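Local coordinates for nitrate transport protein (PDB 3HN0), which probably serves as the substrate-binding component of an ABC transporter, capturing a small solute outside the cytoplasm, perhaps nitrate or a related compound, at residues K76-P81 and T184-T189; N64-Y69 and A276-E281; L88-P93 and V144-L149. All coordinates share one frame; numbering follows the deposited sequence. Where two conformers were deposited one is given.

Contact 1: K76-P81 and T184-T189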
loop_
_atom_site.group_PDB
_atom_site.type_symbol
_atom_site.label_atom_id
_atom_site.label_comp_id
_atom_site.label_asym_id
_atom_site.label_seq_id
_atom_site.Cartn_x
_atom_site.Cartn_y
_atom_site.Cartn_z
ATOM N N LYS A 76 24.504 4.899 3.564
ATOM C CA LYS A 76 23.553 4.646 2.514
ATOM C C LYS A 76 22.349 3.967 3.124
ATOM O O LYS A 76 22.410 3.346 4.224
ATOM C CB LYS A 76 24.126 3.770 1.386
ATOM C CG LYS A 76 25.302 4.419 0.664
ATOM C CD LYS A 76 25.663 3.746 -0.627
ATOM C CE LYS A 76 26.868 4.419 -1.302
ATOM N NZ LYS A 76 26.676 5.912 -1.543
ATOM N N LEU A 77 21.265 4.031 2.390
ATOM C CA LEU A 77 20.046 3.403 2.800
ATOM C C LEU A 77 19.974 1.943 2.340
ATOM O O LEU A 77 19.991 1.677 1.148
ATOM C CB LEU A 77 18.853 4.141 2.216
ATOM C CG LEU A 77 17.492 3.535 2.512
ATOM C CD1 LEU A 77 17.104 3.657 4.001
ATOM C CD2 LEU A 77 16.425 4.200 1.644
ATOM N N ALA A 78 19.842 0.993 3.274
ATOM C CA ALA A 78 19.580 -0.392 2.898
ATOM C C ALA A 78 18.123 -0.601 2.508
ATOM O O ALA A 78 17.838 -1.182 1.461
ATOM C CB ALA A 78 20.007 -1.401 4.029
ATOM N N GLY A 79 17.203 -0.162 3.377
ATOM C CA GLY A 79 15.807 -0.419 3.171
ATOM C C GLY A 79 14.994 -0.058 4.379
ATOM O O GLY A 79 15.495 0.626 5.278
ATOM N N CYS A 80 13.758 -0.542 4.402
ATOM C CA CYS A 80 12.786 -0.197 5.457
ATOM C C CYS A 80 12.112 -1.455 5.970
ATOM O O CYS A 80 11.604 -2.229 5.164
ATOM C CB CYS A 80 11.793 0.801 4.928
ATOM S SG CYS A 80 10.468 1.190 6.137
ATOM N N PRO A 81 12.079 -1.665 7.322
ATOM C CA PRO A 81 11.558 -2.908 7.873
ATOM C C PRO A 81 10.184 -2.834 8.502
ATOM O O PRO A 81 9.698 -3.845 9.005
ATOM C CB PRO A 81 12.561 -3.190 8.993
ATOM C CG PRO A 81 12.926 -1.857 9.512
ATOM C CD PRO A 81 12.912 -0.959 8.292
ATOM N N THR A 184 10.831 4.616 7.981
ATOM C CA THR A 184 11.899 4.130 8.811
ATOM C C THR A 184 13.039 3.587 7.952
ATOM O O THR A 184 12.789 2.868 6.968
ATOM C CB THR A 184 11.397 3.023 9.711
ATOM O OG1 THR A 184 10.302 3.510 10.496
ATOM C CG2 THR A 184 12.525 2.505 10.607
ATOM N N ALA A 185 14.255 3.999 8.277
ATOM C CA ALA A 185 15.432 3.668 7.515
ATOM C C ALA A 185 16.353 2.764 8.291
ATOM O O ALA A 185 16.653 3.006 9.485
ATOM C CB ALA A 185 16.251 4.932 7.152
ATOM N N VAL A 186 16.820 1.741 7.594
ATOM C CA VAL A 186 18.016 1.005 8.020
ATOM C C VAL A 186 19.144 1.563 7.188
ATOM O O VAL A 186 19.152 1.393 5.957
ATOM C CB VAL A 186 17.878 -0.516 7.807
ATOM C CG1 VAL A 186 19.162 -1.240 8.230
ATOM C CG2 VAL A 186 16.653 -1.083 8.545
ATOM N N VAL A 187 20.131 2.165 7.844
ATOM C CA VAL A 187 21.285 2.737 7.153
ATOM C C VAL A 187 22.564 2.015 7.559
ATOM O O VAL A 187 22.615 1.401 8.630
ATOM C CB VAL A 187 21.413 4.257 7.435
ATOM C CG1 VAL A 187 20.080 4.965 6.982
ATOM C CG2 VAL A 187 21.826 4.567 8.889
ATOM N N TYR A 188 23.587 2.091 6.702
ATOM C CA TYR A 188 24.819 1.375 6.928
ATOM C C TYR A 188 26.004 2.197 6.460
ATOM O O TYR A 188 25.887 3.080 5.580
ATOM C CB TYR A 188 24.774 -0.000 6.244
ATOM C CG TYR A 188 24.723 0.005 4.760
ATOM C CD1 TYR A 188 23.520 0.112 4.074
ATOM C CD2 TYR A 188 25.902 -0.055 3.990
ATOM C CE1 TYR A 188 23.469 0.154 2.729
ATOM C CE2 TYR A 188 25.838 -0.048 2.633
ATOM C CZ TYR A 188 24.634 0.026 1.985
ATOM O OH TYR A 188 24.570 0.080 0.585
ATOM N N THR A 189 27.140 1.860 7.033
ATOM C CA THR A 189 28.383 2.574 6.743
ATOM C C THR A 189 29.169 1.804 5.690
ATOM O O THR A 189 28.852 0.690 5.331
ATOM C CB THR A 189 29.228 2.712 8.026
ATOM O OG1 THR A 189 29.387 1.430 8.579
ATOM C CG2 THR A 189 28.600 3.656 9.087
#
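Val-186 meets two successive residues of the neighbouring strand, Ala-78 and Gly-79. Its carbonyl O takes the N-H of Ala-78 at 2.8 Å, while its own N gives a nearly straight bond (170° at the hydrogen) to Gly-79 O. Nearer the start of strand 76-82, Lys-76 and Tyr-188 exchange both backbone bonds as an antiparallel hydrogen-bonded pair. The dense part lies along the buried strands. Leu-77 has CG anti to the backbone N (chi1 177°), and chi2, 69°, sets CD1 3.5 Å from Ala-185 CB, on the side where Met-62 and Ala-65 of helix 62-70 pack. Pro-81 CD rests 3.8 Å from Val-186 CG2. On the face carrying Tyr-188, the ring turns its edge to Ala-78 N and leaves its CD1 3.8 Å from Ala-78 CB. The looser margin is at Lys-76: its CB lies 3.8 Å from Tyr-188 OH, but the partly exposed chain then leads away, and NZ bonds Gly-277 O while the tyrosine hydroxyl pairs with Glu-193. Two residues opposed to one, with the register slipping by a residue, define a classic beta bulge, here within the mixed sheet of one lobe of what is probably a periplasmic-binding-protein-like fold.

Contact 2: N64-Y69 and A276-E281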
loop_
_atom_site.group_PDB
_atom_site.type_symbol
_atom_site.label_atom_id
_atom_site.label_comp_id
_atom_site.label_asym_id
_atom_site.label_seq_id
_atom_site.Cartn_x
_atom_site.Cartn_y
_atom_site.Cartn_z
ATOM N N ASN A 64 15.746 11.597 8.945
ATOM C CA ASN A 64 17.097 11.749 9.474
ATOM C C ASN A 64 18.102 11.155 8.554
ATOM O O ASN A 64 19.195 11.692 8.370
ATOM C CB ASN A 64 17.248 11.114 10.872
ATOM C CG ASN A 64 16.374 11.797 11.933
ATOM O OD1 ASN A 64 15.151 11.657 11.901
ATOM N ND2 ASN A 64 16.993 12.517 12.864
ATOM N N ALA A 65 17.774 10.003 7.995
ATOM C CA ALA A 65 18.688 9.320 7.082
ATOM C C ALA A 65 18.971 10.217 5.880
ATOM O O ALA A 65 20.141 10.473 5.506
ATOM C CB ALA A 65 18.088 7.952 6.666
ATOM N N ALA A 66 17.915 10.783 5.320
ATOM C CA ALA A 66 18.059 11.704 4.209
ATOM C C ALA A 66 18.916 12.917 4.530
ATOM O O ALA A 66 19.787 13.310 3.733
ATOM C CB ALA A 66 16.694 12.139 3.694
ATOM N N ASN A 67 18.647 13.535 5.669
ATOM C CA ASN A 67 19.385 14.703 6.123
ATOM C C ASN A 67 20.857 14.383 6.314
ATOM O O ASN A 67 21.723 15.043 5.767
ATOM C CB ASN A 67 18.793 15.216 7.440
ATOM C CG ASN A 67 19.407 16.545 7.841
ATOM O OD1 ASN A 67 19.493 17.452 7.033
ATOM N ND2 ASN A 67 19.857 16.647 9.076
ATOM N N LEU A 68 21.167 13.322 7.044
ATOM C CA LEU A 68 22.564 12.919 7.209
ATOM C C LEU A 68 23.283 12.685 5.873
ATOM O O LEU A 68 24.428 13.131 5.678
ATOM C CB LEU A 68 22.661 11.640 8.041
ATOM C CG LEU A 68 22.280 11.747 9.510
ATOM C CD1 LEU A 68 22.380 10.320 10.145
ATOM C CD2 LEU A 68 23.151 12.717 10.204
ATOM N N TYR A 69 22.623 11.983 4.959
ATOM C CA TYR A 69 23.177 11.765 3.640
ATOM C C TYR A 69 23.423 13.100 2.908
ATOM O O TYR A 69 24.521 13.309 2.324
ATOM C CB TYR A 69 22.307 10.824 2.798
ATOM C CG TYR A 69 22.870 10.638 1.408
ATOM C CD1 TYR A 69 23.821 9.656 1.175
ATOM C CD2 TYR A 69 22.467 11.451 0.332
ATOM C CE1 TYR A 69 24.400 9.500 -0.080
ATOM C CE2 TYR A 69 23.027 11.298 -0.951
ATOM C CZ TYR A 69 24.001 10.320 -1.149
ATOM O OH TYR A 69 24.608 10.128 -2.367
ATOM N N ALA A 276 21.226 9.941 -6.266
ATOM C CA ALA A 276 21.141 8.496 -6.525
ATOM C C ALA A 276 22.079 7.674 -5.613
ATOM O O ALA A 276 21.786 6.534 -5.342
ATOM C CB ALA A 276 21.390 8.167 -7.998
ATOM N N GLY A 277 23.140 8.282 -5.090
ATOM C CA GLY A 277 24.070 7.574 -4.192
ATOM C C GLY A 277 23.497 7.173 -2.814
ATOM O O GLY A 277 24.127 6.432 -2.065
ATOM N N PHE A 278 22.316 7.693 -2.485
ATOM C CA PHE A 278 21.643 7.359 -1.220
ATOM C C PHE A 278 21.299 5.877 -1.151
ATOM O O PHE A 278 21.324 5.268 -0.053
ATOM C CB PHE A 278 20.376 8.194 -1.109
ATOM C CG PHE A 278 19.632 8.070 0.183
ATOM C CD1 PHE A 278 20.265 8.219 1.398
ATOM C CD2 PHE A 278 18.231 7.934 0.164
ATOM C CE1 PHE A 278 19.522 8.202 2.572
ATOM C CE2 PHE A 278 17.513 7.892 1.367
ATOM C CZ PHE A 278 18.140 8.044 2.527
ATOM N N ILE A 279 20.976 5.307 -2.311
ATOM C CA ILE A 279 20.562 3.893 -2.449
ATOM C C ILE A 279 21.656 3.093 -3.194
ATOM O O ILE A 279 22.131 3.543 -4.206
ATOM C CB ILE A 279 19.213 3.862 -3.132
ATOM C CG1 ILE A 279 18.175 4.493 -2.174
ATOM C CG2 ILE A 279 18.782 2.418 -3.541
ATOM C CD1 ILE A 279 16.880 4.808 -2.780
ATOM N N PRO A 280 22.045 1.901 -2.688
ATOM C CA PRO A 280 23.050 1.148 -3.464
ATOM C C PRO A 280 22.565 0.808 -4.883
ATOM O O PRO A 280 21.361 0.585 -5.080
ATOM C CB PRO A 280 23.268 -0.138 -2.647
ATOM C CG PRO A 280 22.108 -0.237 -1.660
ATOM C CD PRO A 280 21.496 1.138 -1.544
ATOM N N GLU A 281 23.502 0.768 -5.836
ATOM C CA GLU A 281 23.231 0.313 -7.213
ATOM C C GLU A 281 22.876 -1.184 -7.198
ATOM O O GLU A 281 23.195 -1.909 -6.229
ATOM C CB GLU A 281 24.442 0.577 -8.147
ATOM C CG GLU A 281 24.700 2.058 -8.514
#
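Phe-278 fits its ring into the angle between the helix surface at Ala-65 and Ala-66 and the projecting side chain of Tyr-69. The small alanines form the shallow floor: Phe-278 CZ sits 4.1 Å from Ala-65 CB and 3.9 Å from Ala-66 N. Tyr-69 makes the wall. Its chi1 (178°) puts CG anti to the backbone N, and chi2 turns the ring so that one face meets the backbone of the 3-10 segment, Phe-278 CA standing 3.6 Å above the plane, offset toward the rim. Phe-278 CB lies over the same ring, 4.0 Å from its centroid and 7° off the normal, a CH-pi contact. The two rings themselves are inclined at 56°, touching where Phe-278 CD1 comes within 3.6 Å of Tyr-69 CG. At the far end of the tyrosine, OH passes 3.2 Å from Gly-277 CA, a close fit at a residue without a side chain. That hydroxyl is bonded to Asp-275, whose carboxylate also receives Gly-277 N. Chemically, helix 62-70 and segment 276-281 meet mainly through aromatic and apolar packing, with no polar bond joining them directly, and the tyrosine's polar tip is satisfied by an aspartate that also ties down the turn.

Contact 3: L88-P93 and V144-L149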
loop_
_atom_site.group_PDB
_atom_site.type_symbol
_atom_site.label_atom_id
_atom_site.label_comp_id
_atom_site.label_asym_id
_atom_site.label_seq_id
_atom_site.Cartn_x
_atom_site.Cartn_y
_atom_site.Cartn_z
ATOM N N LEU A 88 -4.663 7.013 14.060
ATOM C CA LEU A 88 -5.495 7.989 14.755
ATOM C C LEU A 88 -6.422 7.268 15.709
ATOM O O LEU A 88 -7.114 6.326 15.300
ATOM C CB LEU A 88 -6.348 8.731 13.734
ATOM C CG LEU A 88 -7.343 9.798 14.194
ATOM C CD1 LEU A 88 -6.633 10.949 14.885
ATOM C CD2 LEU A 88 -8.122 10.240 12.944
ATOM N N VAL A 89 -6.496 7.740 16.949
ATOM C CA VAL A 89 -7.403 7.189 17.942
ATOM C C VAL A 89 -8.345 8.289 18.444
ATOM O O VAL A 89 -7.965 9.451 18.526
ATOM C CB VAL A 89 -6.638 6.560 19.130
ATOM C CG1 VAL A 89 -5.811 5.374 18.654
ATOM C CG2 VAL A 89 -5.703 7.601 19.858
ATOM N N GLU A 90 -9.566 7.899 18.754
ATOM C CA GLU A 90 -10.563 8.830 19.240
ATOM C C GLU A 90 -11.393 8.151 20.314
ATOM O O GLU A 90 -11.648 6.936 20.247
ATOM C CB GLU A 90 -11.452 9.352 18.084
ATOM C CG GLU A 90 -10.687 9.720 16.810
ATOM C CD GLU A 90 -11.537 10.437 15.767
ATOM O OE1 GLU A 90 -12.128 11.494 16.104
ATOM O OE2 GLU A 90 -11.589 9.964 14.602
ATOM N N LYS A 91 -11.802 8.948 21.293
ATOM C CA LYS A 91 -12.723 8.508 22.325
ATOM C C LYS A 91 -14.137 8.811 21.896
ATOM O O LYS A 91 -14.371 9.790 21.196
ATOM C CB LYS A 91 -12.451 9.238 23.631
ATOM C CG LYS A 91 -11.272 8.690 24.350
ATOM C CD LYS A 91 -10.988 9.375 25.681
ATOM C CE LYS A 91 -12.093 9.146 26.718
ATOM N NZ LYS A 91 -11.576 8.665 28.026
ATOM N N THR A 92 -15.057 7.940 22.323
ATOM C CA THR A 92 -16.504 8.156 22.219
ATOM C C THR A 92 -17.092 8.178 23.633
ATOM O O THR A 92 -16.910 7.212 24.387
ATOM C CB THR A 92 -17.196 7.018 21.438
ATOM O OG1 THR A 92 -16.437 6.746 20.258
ATOM C CG2 THR A 92 -18.641 7.400 21.056
ATOM N N PRO A 93 -17.773 9.277 24.006
ATOM C CA PRO A 93 -18.019 10.482 23.213
ATOM C C PRO A 93 -16.799 11.375 23.079
ATOM O O PRO A 93 -15.861 11.309 23.896
ATOM C CB PRO A 93 -19.117 11.214 24.006
ATOM C CG PRO A 93 -18.943 10.743 25.413
ATOM C CD PRO A 93 -18.504 9.308 25.293
ATOM N N VAL A 144 -6.934 14.233 26.737
ATOM C CA VAL A 144 -6.819 13.978 25.301
ATOM C C VAL A 144 -7.931 13.028 24.837
ATOM O O VAL A 144 -8.029 11.902 25.320
ATOM C CB VAL A 144 -5.445 13.379 25.002
ATOM C CG1 VAL A 144 -5.318 12.983 23.478
ATOM C CG2 VAL A 144 -4.320 14.324 25.424
ATOM N N ASN A 145 -8.759 13.467 23.887
ATOM C CA ASN A 145 -9.829 12.654 23.323
ATOM C C ASN A 145 -9.534 12.231 21.878
ATOM O O ASN A 145 -10.249 11.439 21.301
ATOM C CB ASN A 145 -11.146 13.446 23.369
ATOM C CG ASN A 145 -11.571 13.799 24.801
ATOM O OD1 ASN A 145 -11.448 12.982 25.717
ATOM N ND2 ASN A 145 -12.067 15.007 24.990
ATOM N N ARG A 146 -8.505 12.798 21.283
ATOM C CA ARG A 146 -8.186 12.454 19.904
ATOM C C ARG A 146 -6.693 12.661 19.768
ATOM O O ARG A 146 -6.176 13.679 20.232
ATOM C CB ARG A 146 -9.060 13.344 19.005
ATOM C CG ARG A 146 -8.731 13.491 17.561
ATOM C CD ARG A 146 -9.686 14.558 16.925
ATOM N NE ARG A 146 -10.978 13.994 16.570
ATOM C CZ ARG A 146 -12.047 14.707 16.210
ATOM N NH1 ARG A 146 -12.002 16.029 16.172
ATOM N NH2 ARG A 146 -13.170 14.091 15.879
ATOM N N ALA A 147 -6.008 11.663 19.185
ATOM C CA ALA A 147 -4.576 11.678 19.098
ATOM C C ALA A 147 -4.069 10.756 18.015
ATOM O O ALA A 147 -4.807 9.942 17.472
ATOM C CB ALA A 147 -3.966 11.273 20.473
ATOM N N VAL A 148 -2.798 10.952 17.701
ATOM C CA VAL A 148 -2.073 10.009 16.882
ATOM C C VAL A 148 -1.033 9.297 17.728
ATOM O O VAL A 148 -0.371 9.911 18.560
ATOM C CB VAL A 148 -1.422 10.663 15.658
ATOM C CG1 VAL A 148 -2.492 11.055 14.627
ATOM C CG2 VAL A 148 -0.558 11.811 16.065
ATOM N N LEU A 149 -0.914 7.984 17.502
ATOM C CA LEU A 149 0.022 7.114 18.243
ATOM C C LEU A 149 0.543 5.988 17.366
ATOM O O LEU A 149 -0.131 5.529 16.476
ATOM C CB LEU A 149 -0.660 6.480 19.477
ATOM C CG LEU A 149 -0.986 7.387 20.650
ATOM C CD1 LEU A 149 -1.856 6.615 21.688
ATOM C CD2 LEU A 149 0.209 7.989 21.332
#
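Strand residues 88-90 and 146-149 run antiparallel, their axes 4.7 Å apart at closest and their directions 148° apart, with Val-89 and Ala-147 forming the hydrogen-bonded pair between the non-hydrogen-bonded pairs Leu-88 with Val-148 and Glu-90 with Arg-146. Val-89 N gives a nearly straight bond to Ala-147 O (173° at the hydrogen), Ala-147 N answers to Val-89 O, and Lys-91 N continues the ladder to Asn-145 O.

Glu-90 and Arg-146 project side by side from one face of the sheet. The arginine turns the edge of its guanidinium to the carboxylate, and NE and NH2 both reach Glu-90 OE1, each at 2.8 Å. NH2 meets that oxygen nearly along its C-O bond, whereas NE comes from above the carboxylate plane; the two flat groups are turned 62° from each other. Thr-167 holds the other oxygen, OE2, NH1 binds Pro-97 O, and Tyr-123 makes a cation-pi contact with the arginine.

In the small three-stranded antiparallel sheet, strand 87-90 is the middle one, flanked by 146-149 and 165-169. Apolar groups lie on both of its faces here. Leu-88 CD1 sits 4.2 Å from Val-148 CG1, on the face of the salt bridge, and this methyl also lies close to a backbone oxygen, 3.3 Å from Ala-147 O. On the opposite face Val-89 CG2 packs 4.1 Å from Ala-147 CB, with helices 132-141 and 153-160 touching this side.

Next along the chain, Lys-91 crosses Asn-145, its CD 3.6 Å from the amide OD1, before NZ forms a salt bridge with Asp-161. Asn-145 ND2 is bonded to Glu-96 O.

Contacts 1 and 2 are neighbours, their centres 9 Å apart, and they touch directly: Leu-77 N probably bonds Phe-278 O, and Pro-280 packs on Leu-77 and Tyr-188. Helix 62-70 leads into strand 76-82 along the chain, so the late segment 276-281 closes over both elements of one lobe. Contact 3 stands apart on the opposite side of the chain's centre, about 32 Å from contact 1 and 35 Å from contact 2 between centres. Its segments fall between those of contact 1, which fall between those of contact 2. The chain thus appears to leave one lobe after strand 76-82 and return by strand 184-188, as in bilobed solute-binding proteins.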